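PDB 3K6J: protein F01G10.3, confirmed by transcript evidence from Caenorhabditis elegans, which probably oxidises (3S)-3-hydroxyacyl-CoA with NAD+ as the dehydrogenase part of a multifunctional enzyme, and binds a zinc ion. Local coordinates for residues E79-V84 / H126-C131; S56-G61 / D132-S137; L308-R313 / T333-I338. All coordinates share one frame; numbering follows the deposited sequence.

Interaction 1. Residues E79-V84 / H126-C131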
# COMPACT_ATOMS: atom_id res chain seq x y z
N GLU A 79 -19.82 0.39 15.15
CA GLU A 79 -19.96 1.70 15.74
C GLU A 79 -18.59 2.34 15.85
O GLU A 79 -17.71 1.81 16.55
CB GLU A 79 -20.60 1.60 17.14
CG GLU A 79 -21.03 2.96 17.69
CD GLU A 79 -21.21 2.95 19.21
OE1 GLU A 79 -20.31 2.44 19.93
OE2 GLU A 79 -22.26 3.48 19.67
N THR A 80 -18.41 3.45 15.14
CA THR A 80 -17.12 4.12 15.03
C THR A 80 -17.21 5.59 15.43
O THR A 80 -17.94 6.37 14.81
CB THR A 80 -16.57 4.00 13.55
OG1 THR A 80 -16.57 2.63 13.14
CG2 THR A 80 -15.16 4.57 13.42
N PHE A 81 -16.46 5.97 16.45
CA PHE A 81 -16.32 7.37 16.78
C PHE A 81 -15.13 7.94 16.05
O PHE A 81 -14.05 7.36 16.03
CB PHE A 81 -16.15 7.55 18.30
CG PHE A 81 -17.29 7.02 19.10
CD1 PHE A 81 -18.39 7.83 19.39
CD2 PHE A 81 -17.29 5.68 19.54
CE1 PHE A 81 -19.47 7.32 20.12
CE2 PHE A 81 -18.35 5.18 20.28
CZ PHE A 81 -19.45 6.00 20.56
N LEU A 82 -15.34 9.08 15.41
CA LEU A 82 -14.25 9.79 14.80
C LEU A 82 -14.04 11.06 15.64
O LEU A 82 -14.84 11.98 15.63
CB LEU A 82 -14.56 10.06 13.33
CG LEU A 82 -13.51 10.81 12.49
CD1 LEU A 82 -12.14 10.15 12.56
CD2 LEU A 82 -14.04 10.94 11.06
N VAL A 83 -12.96 11.05 16.41
CA VAL A 83 -12.69 12.08 17.43
C VAL A 83 -11.76 13.12 16.86
O VAL A 83 -10.60 12.84 16.57
CB VAL A 83 -12.11 11.45 18.71
CG1 VAL A 83 -11.86 12.52 19.79
CG2 VAL A 83 -13.01 10.29 19.21
N VAL A 84 -12.29 14.33 16.67
CA VAL A 84 -11.59 15.37 15.93
C VAL A 84 -11.61 16.73 16.69
O VAL A 84 -12.41 16.92 17.57
CB VAL A 84 -12.26 15.56 14.56
CG1 VAL A 84 -12.27 14.24 13.76
CG2 VAL A 84 -13.71 16.09 14.72
N HIS A 126 -15.12 11.37 26.63
CA HIS A 126 -15.91 10.59 27.56
C HIS A 126 -17.03 9.83 26.87
O HIS A 126 -17.95 9.31 27.52
CB HIS A 126 -16.42 11.48 28.70
CG HIS A 126 -15.34 11.93 29.62
ND1 HIS A 126 -15.30 11.59 30.96
CD2 HIS A 126 -14.21 12.65 29.39
CE1 HIS A 126 -14.22 12.10 31.52
NE2 HIS A 126 -13.53 12.74 30.58
N LYS A 127 -16.94 9.77 25.54
CA LYS A 127 -17.85 8.98 24.71
C LYS A 127 -17.21 7.60 24.44
O LYS A 127 -17.89 6.68 23.97
CB LYS A 127 -18.14 9.69 23.36
CG LYS A 127 -18.70 11.13 23.46
CD LYS A 127 -20.21 11.22 23.21
CE LYS A 127 -20.71 12.66 23.44
NZ LYS A 127 -22.16 12.85 23.15
N LEU A 128 -15.92 7.47 24.76
CA LEU A 128 -15.11 6.33 24.33
C LEU A 128 -15.00 5.18 25.33
O LEU A 128 -14.45 4.12 25.00
CB LEU A 128 -13.70 6.78 23.94
CG LEU A 128 -13.55 7.90 22.91
CD1 LEU A 128 -12.09 8.05 22.51
CD2 LEU A 128 -14.43 7.64 21.71
N SER A 129 -15.51 5.36 26.54
CA SER A 129 -15.21 4.45 27.64
C SER A 129 -15.58 2.98 27.38
O SER A 129 -15.00 2.09 27.99
CB SER A 129 -15.86 4.96 28.94
OG SER A 129 -17.25 4.84 28.86
N ASN A 130 -16.54 2.73 26.48
CA ASN A 130 -16.86 1.36 26.10
C ASN A 130 -16.21 0.86 24.78
O ASN A 130 -16.56 -0.21 24.29
CB ASN A 130 -18.38 1.11 26.09
CG ASN A 130 -18.74 -0.36 26.32
OD1 ASN A 130 -18.04 -1.10 27.04
ND2 ASN A 130 -19.83 -0.80 25.70
N CYS A 131 -15.26 1.62 24.24
CA CYS A 131 -14.57 1.27 22.97
C CYS A 131 -13.58 0.12 23.11
O CYS A 131 -12.78 0.10 24.05
CB CYS A 131 -13.85 2.49 22.39
SG CYS A 131 -14.92 3.61 21.45
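Phe81 is the bump that strand 79-83 presents to the loop 126-131, and Lys127, Leu128 and Cys131 form the hollow it enters. CG lies anti to the carbonyl carbon and beside the backbone N (chi1 -59°), which carries the ring toward the loop. The carbonyl of Lys127 roofs one face. Lys127 O sits 3.8 Å from Phe81 CZ, offset toward the rim of the ring. The aliphatic start of the Lys127 side chain adds a looser touch, with CB 4.2 Å from Phe81 CE1, before the chain leads away.

The other walls meet the ring obliquely. Cys131 SG comes to 3.7 Å from Phe81 CD2 and lies 4.8 Å from the centroid of the Phe81 ring, 65° off the ring normal. This is an oblique sulfur-aromatic contact. Leu128 slides past Phe81 in the opposite direction, so its CD2 methyl lands at the root of the ring, 3.8 Å from Phe81 CB.

The same methyl fills a second dip. Val83 and Leu128 meet tip to tip, with Val83 CG2 3.9 Å from Leu128 CD2. One leucine methyl is therefore wedged between Phe81 and Val83, two residues apart on the same side of the strand. A type I turn from Leu128 to Cys131, closed by Cys131 N to Leu128 O at 2.7 Å, brings Leu128 CD2 and Cys131 SG against the strand's side chains.

The side chains meet through apolar and sulfur contacts, and the contact is mostly buried. Strand 79-83 lies between strands 56-60 and 119-122 in the parallel part of the sheet. Leu128 and Cys131 also touch Ala58 of strand 56-60. On the other side of strand 79-83, Thr80 and Leu82 pack on helix 64-75, and Leu82 also reaches helix 87-103.

Interaction 2. Residues S56-G61 / D132-S137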
# COMPACT_ATOMS: atom_id res chain seq x y z
N SER A 56 -16.96 -1.84 18.99
CA SER A 56 -16.96 -0.41 19.03
C SER A 56 -15.54 0.09 18.85
O SER A 56 -14.64 -0.38 19.51
CB SER A 56 -17.46 0.05 20.39
OG SER A 56 -17.78 1.40 20.29
N VAL A 57 -15.35 1.06 17.96
CA VAL A 57 -14.01 1.56 17.61
C VAL A 57 -13.95 3.09 17.72
O VAL A 57 -14.98 3.75 17.60
CB VAL A 57 -13.59 1.09 16.20
CG1 VAL A 57 -12.32 1.80 15.74
CG2 VAL A 57 -13.38 -0.43 16.21
N ALA A 58 -12.76 3.63 17.96
CA ALA A 58 -12.55 5.05 17.91
C ALA A 58 -11.30 5.34 17.11
O ALA A 58 -10.31 4.64 17.22
CB ALA A 58 -12.48 5.70 19.33
N ILE A 59 -11.39 6.36 16.28
CA ILE A 59 -10.29 6.80 15.45
C ILE A 59 -10.06 8.25 15.88
O ILE A 59 -10.97 9.10 15.78
CB ILE A 59 -10.64 6.77 13.95
CG1 ILE A 59 -11.06 5.34 13.46
CG2 ILE A 59 -9.50 7.39 13.14
CD1 ILE A 59 -9.92 4.30 13.40
N ILE A 60 -8.85 8.54 16.37
CA ILE A 60 -8.58 9.88 16.85
C ILE A 60 -7.81 10.65 15.80
O ILE A 60 -6.73 10.22 15.35
CB ILE A 60 -7.83 9.85 18.21
CG1 ILE A 60 -8.57 8.95 19.19
CG2 ILE A 60 -7.71 11.26 18.81
CD1 ILE A 60 -7.75 8.62 20.44
N GLY A 61 -8.40 11.77 15.37
CA GLY A 61 -7.79 12.60 14.32
C GLY A 61 -8.59 12.57 13.03
O GLY A 61 -8.89 11.48 12.50
N ASP A 132 -13.60 -0.80 22.15
CA ASP A 132 -12.73 -1.98 22.17
C ASP A 132 -11.39 -1.76 21.49
O ASP A 132 -10.39 -2.40 21.83
CB ASP A 132 -13.43 -3.17 21.52
CG ASP A 132 -14.73 -3.55 22.23
OD1 ASP A 132 -14.68 -3.68 23.46
OD2 ASP A 132 -15.77 -3.71 21.56
N LEU A 133 -11.37 -0.84 20.53
CA LEU A 133 -10.16 -0.52 19.77
C LEU A 133 -10.13 0.97 19.47
O LEU A 133 -11.10 1.54 18.96
CB LEU A 133 -10.10 -1.34 18.47
CG LEU A 133 -8.96 -1.01 17.48
CD1 LEU A 133 -7.60 -1.25 18.06
CD2 LEU A 133 -9.11 -1.74 16.14
N ILE A 134 -9.01 1.60 19.79
CA ILE A 134 -8.84 3.02 19.51
C ILE A 134 -7.57 3.17 18.75
O ILE A 134 -6.54 2.68 19.19
CB ILE A 134 -8.81 3.86 20.82
CG1 ILE A 134 -10.05 3.56 21.67
CG2 ILE A 134 -8.70 5.36 20.49
CD1 ILE A 134 -10.22 4.47 22.90
N VAL A 135 -7.64 3.81 17.58
CA VAL A 135 -6.47 4.07 16.76
C VAL A 135 -6.26 5.58 16.66
O VAL A 135 -7.15 6.33 16.25
CB VAL A 135 -6.58 3.49 15.31
CG1 VAL A 135 -5.20 3.39 14.67
CG2 VAL A 135 -7.28 2.13 15.27
N GLU A 136 -5.07 6.01 17.06
CA GLU A 136 -4.63 7.39 16.98
C GLU A 136 -4.02 7.65 15.58
O GLU A 136 -3.16 6.91 15.11
CB GLU A 136 -3.61 7.62 18.11
CG GLU A 136 -2.75 8.83 18.04
CD GLU A 136 -1.64 8.72 17.06
OE1 GLU A 136 -0.95 7.68 16.98
OE2 GLU A 136 -1.48 9.69 16.34
N SER A 137 -4.47 8.71 14.94
CA SER A 137 -3.93 9.17 13.68
C SER A 137 -3.71 10.70 13.72
O SER A 137 -4.09 11.42 12.77
CB SER A 137 -4.93 8.86 12.58
OG SER A 137 -4.29 8.99 11.32
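Ile60 lays its CD1 methyl against CG2 of Ile134, obliquely and tightly, at 3.4 Å. CG1 of Ile60 stands anti to the carbonyl carbon (chi1 -51°), and the extended chain beyond it carries CD1 across to the neighbouring strand. Ala58 shares this face, its CB 4.0 Å from Ile134 CG2; helix 142-153 packs on Ile60 there. On the opposite face Ile59 and Val135 lie side by side, pointing the same way, with Ile59 CD1 3.9 Å from Val135 CG2. Val57 and Leu133 pair likewise, and helix 64-75 packs over them through Phe73.

The axes of strands 56-60 and 133-136 run parallel, 12° apart. Ala58 N donates a hydrogen bond to Leu133 O, and Ala58 O accepts one from Val135 N at 2.8 Å. Ile60 repeats the pattern with Val135 O and Ser137 N. At the start, Ser56 O accepts from Asp132 N and weakly from Leu133 N. The Asp132 carboxylate turns to Asn55 N and Lys157.

Gly61 follows directly, with backbone angles that call for glycine. It probably opens a GxGxxG motif of Rossmann type. These are the two central parallel strands of a Rossmann fold, consistent with the NAD-binding domain of 3-hydroxyacyl-CoA dehydrogenases.

Interaction 3. Residues L308-R313 / T333-I338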
# COMPACT_ATOMS: atom_id res chain seq x y z
N LEU A 308 6.48 20.47 -19.01
CA LEU A 308 5.10 20.82 -19.38
C LEU A 308 4.14 20.82 -18.19
O LEU A 308 2.94 21.06 -18.34
CB LEU A 308 4.59 19.89 -20.48
CG LEU A 308 5.54 19.56 -21.64
CD1 LEU A 308 4.82 18.75 -22.70
CD2 LEU A 308 6.13 20.82 -22.25
N LYS A 309 4.70 20.56 -17.01
CA LYS A 309 3.94 20.38 -15.78
C LYS A 309 2.68 19.51 -15.99
O LYS A 309 1.56 19.86 -15.57
CB LYS A 309 3.65 21.73 -15.09
CG LYS A 309 4.92 22.58 -14.89
CD LYS A 309 4.96 23.25 -13.51
CE LYS A 309 3.84 24.26 -13.33
NZ LYS A 309 3.99 24.97 -12.04
N ARG A 310 2.90 18.38 -16.66
CA ARG A 310 1.90 17.33 -16.83
C ARG A 310 2.09 16.34 -15.68
O ARG A 310 2.94 15.45 -15.75
CB ARG A 310 2.09 16.62 -18.18
CG ARG A 310 1.81 17.49 -19.41
CD ARG A 310 2.32 16.86 -20.70
NE ARG A 310 1.61 15.63 -21.04
CZ ARG A 310 0.49 15.58 -21.75
NH1 ARG A 310 -0.08 16.68 -22.21
NH2 ARG A 310 -0.08 14.41 -22.00
N TYR A 311 1.29 16.51 -14.63
CA TYR A 311 1.47 15.77 -13.38
C TYR A 311 0.39 14.72 -13.15
O TYR A 311 0.45 13.95 -12.19
CB TYR A 311 1.53 16.73 -12.18
CG TYR A 311 2.72 17.67 -12.17
CD1 TYR A 311 3.97 17.26 -12.67
CD2 TYR A 311 2.62 18.96 -11.65
CE1 TYR A 311 5.06 18.12 -12.66
CE2 TYR A 311 3.71 19.83 -11.64
CZ TYR A 311 4.92 19.40 -12.14
OH TYR A 311 5.99 20.26 -12.12
N GLY A 312 -0.59 14.69 -14.04
CA GLY A 312 -1.67 13.72 -13.95
C GLY A 312 -3.00 14.40 -13.81
O GLY A 312 -3.28 15.38 -14.49
N ARG A 313 -3.81 13.87 -12.91
CA ARG A 313 -5.17 14.32 -12.74
C ARG A 313 -5.26 15.74 -12.20
O ARG A 313 -6.18 16.48 -12.56
CB ARG A 313 -5.92 13.36 -11.83
CG ARG A 313 -6.30 12.10 -12.54
CD ARG A 313 -7.27 11.29 -11.73
NE ARG A 313 -7.79 10.19 -12.53
CZ ARG A 313 -8.94 10.21 -13.19
NH1 ARG A 313 -9.72 11.29 -13.13
NH2 ARG A 313 -9.32 9.16 -13.90
N THR A 333 -2.76 12.97 -27.53
CA THR A 333 -1.98 12.89 -28.75
C THR A 333 -0.60 13.54 -28.58
O THR A 333 0.37 13.10 -29.19
CB THR A 333 -2.78 13.45 -29.95
OG1 THR A 333 -2.18 13.03 -31.18
CG2 THR A 333 -2.91 14.99 -29.91
N GLU A 334 -0.52 14.56 -27.73
CA GLU A 334 0.74 15.25 -27.47
C GLU A 334 1.71 14.33 -26.74
O GLU A 334 2.93 14.41 -26.94
CB GLU A 334 0.51 16.54 -26.66
CG GLU A 334 1.73 17.47 -26.59
CD GLU A 334 1.52 18.68 -25.68
OE1 GLU A 334 1.16 18.49 -24.49
OE2 GLU A 334 1.71 19.82 -26.16
N MET A 335 1.15 13.46 -25.90
CA MET A 335 1.95 12.48 -25.16
C MET A 335 2.64 11.51 -26.12
O MET A 335 3.82 11.19 -25.95
CB MET A 335 1.10 11.74 -24.11
CG MET A 335 1.90 10.92 -23.09
SD MET A 335 3.09 11.90 -22.15
CE MET A 335 4.48 10.78 -22.12
N GLU A 336 1.90 11.07 -27.14
CA GLU A 336 2.46 10.19 -28.17
C GLU A 336 3.60 10.83 -28.98
O GLU A 336 4.54 10.14 -29.39
CB GLU A 336 1.36 9.67 -29.11
CG GLU A 336 1.85 8.56 -30.03
CD GLU A 336 0.93 8.29 -31.20
OE1 GLU A 336 -0.31 8.24 -31.02
OE2 GLU A 336 1.47 8.13 -32.31
N GLN A 337 3.52 12.14 -29.21
CA GLN A 337 4.58 12.85 -29.92
C GLN A 337 5.87 12.78 -29.13
O GLN A 337 6.93 12.49 -29.69
CB GLN A 337 4.18 14.30 -30.23
CG GLN A 337 3.32 14.44 -31.48
CD GLN A 337 2.70 15.82 -31.64
OE1 GLN A 337 1.77 16.18 -30.91
NE2 GLN A 337 3.18 16.57 -32.62
N ILE A 338 5.77 13.03 -27.82
CA ILE A 338 6.92 12.88 -26.92
C ILE A 338 7.51 11.46 -27.02
O ILE A 338 8.73 11.31 -27.09
CB ILE A 338 6.55 13.23 -25.46
CG1 ILE A 338 5.89 14.61 -25.39
CG2 ILE A 338 7.79 13.19 -24.58
CD1 ILE A 338 5.24 14.94 -24.05
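Arg310 reaches from the loop 308-313 to the helix 333-341, where Glu334 and Met335 receive its guanidinium group. Its CB already points toward the helix. CG lies anti to the carbonyl carbon (chi1 -67°), and the chain continues extended to CD. It then bends at chi3 (66°), which turns the head across Glu334 and Met335. CB, CG and CD span the gap to the helix without touching it. NE is the first atom to approach it, 4.2 Å from Met335 SD. At CZ the chain divides. NH1 makes a salt bridge to Glu334 OE1 at 3.2 Å. NH2 rests 3.6 Å from Met335 CB, with Met335 SD a little farther off. Both Glu334 OE1 and Met335 CB approach the guanidinium obliquely.

The guanidinium and carboxylate planes are 74° apart. A paired, two-pronged bridge is therefore not made, and one nitrogen meets one oxygen. Glu334 comes out to it with an extended chain. Leu308 stands next to the bridge, its CD1 4.1 Å from Glu334 OE1. The same methyl meets Ile338 tip to tip, CD1 to CD1 at 4.1 Å. Lys309, between the two contacting residues, closes the preceding helix in a Schellman motif.

NH2 has weaker partners nearby, Asp332 OD2 in a long ion pair and Gly318 O. Replacing Arg310 with a methionine would probably leave Glu334 without its cationic mate and remove the weak bond to Gly318 O.

The loop after helix 300-307 is thus joined to helix 333-341 by mixed means. A single-contact salt bridge supplies the charge pairing, and Met335, Leu308 and Ile338 supply the apolar surface beside it. Such a buried arginine probably helps to offset the negative charge of Glu334 and Asp332 together.

How the interactions relate
From the N terminus, strand 56-60 comes first; its pairing with 132-137 in interaction 2 closes a loop of 70 residues. Interaction 1 is nested inside that loop: it closes its own loop of 41 residues, from 79-84 to 126-131, just before strand 133-136. The two touch, through Val83 O to Gly61 N and Glu79 OE1 to Ser56 OG, both probable hydrogen bonds. Together they tie three neighbouring strands and a connecting loop of the nucleotide-binding domain. Interaction 3 follows in series, a short loop of 19 residues, and fastens helix 333-341 to the loop that follows helix 300-307. Its nearest atoms are about 23 Å from interaction 2.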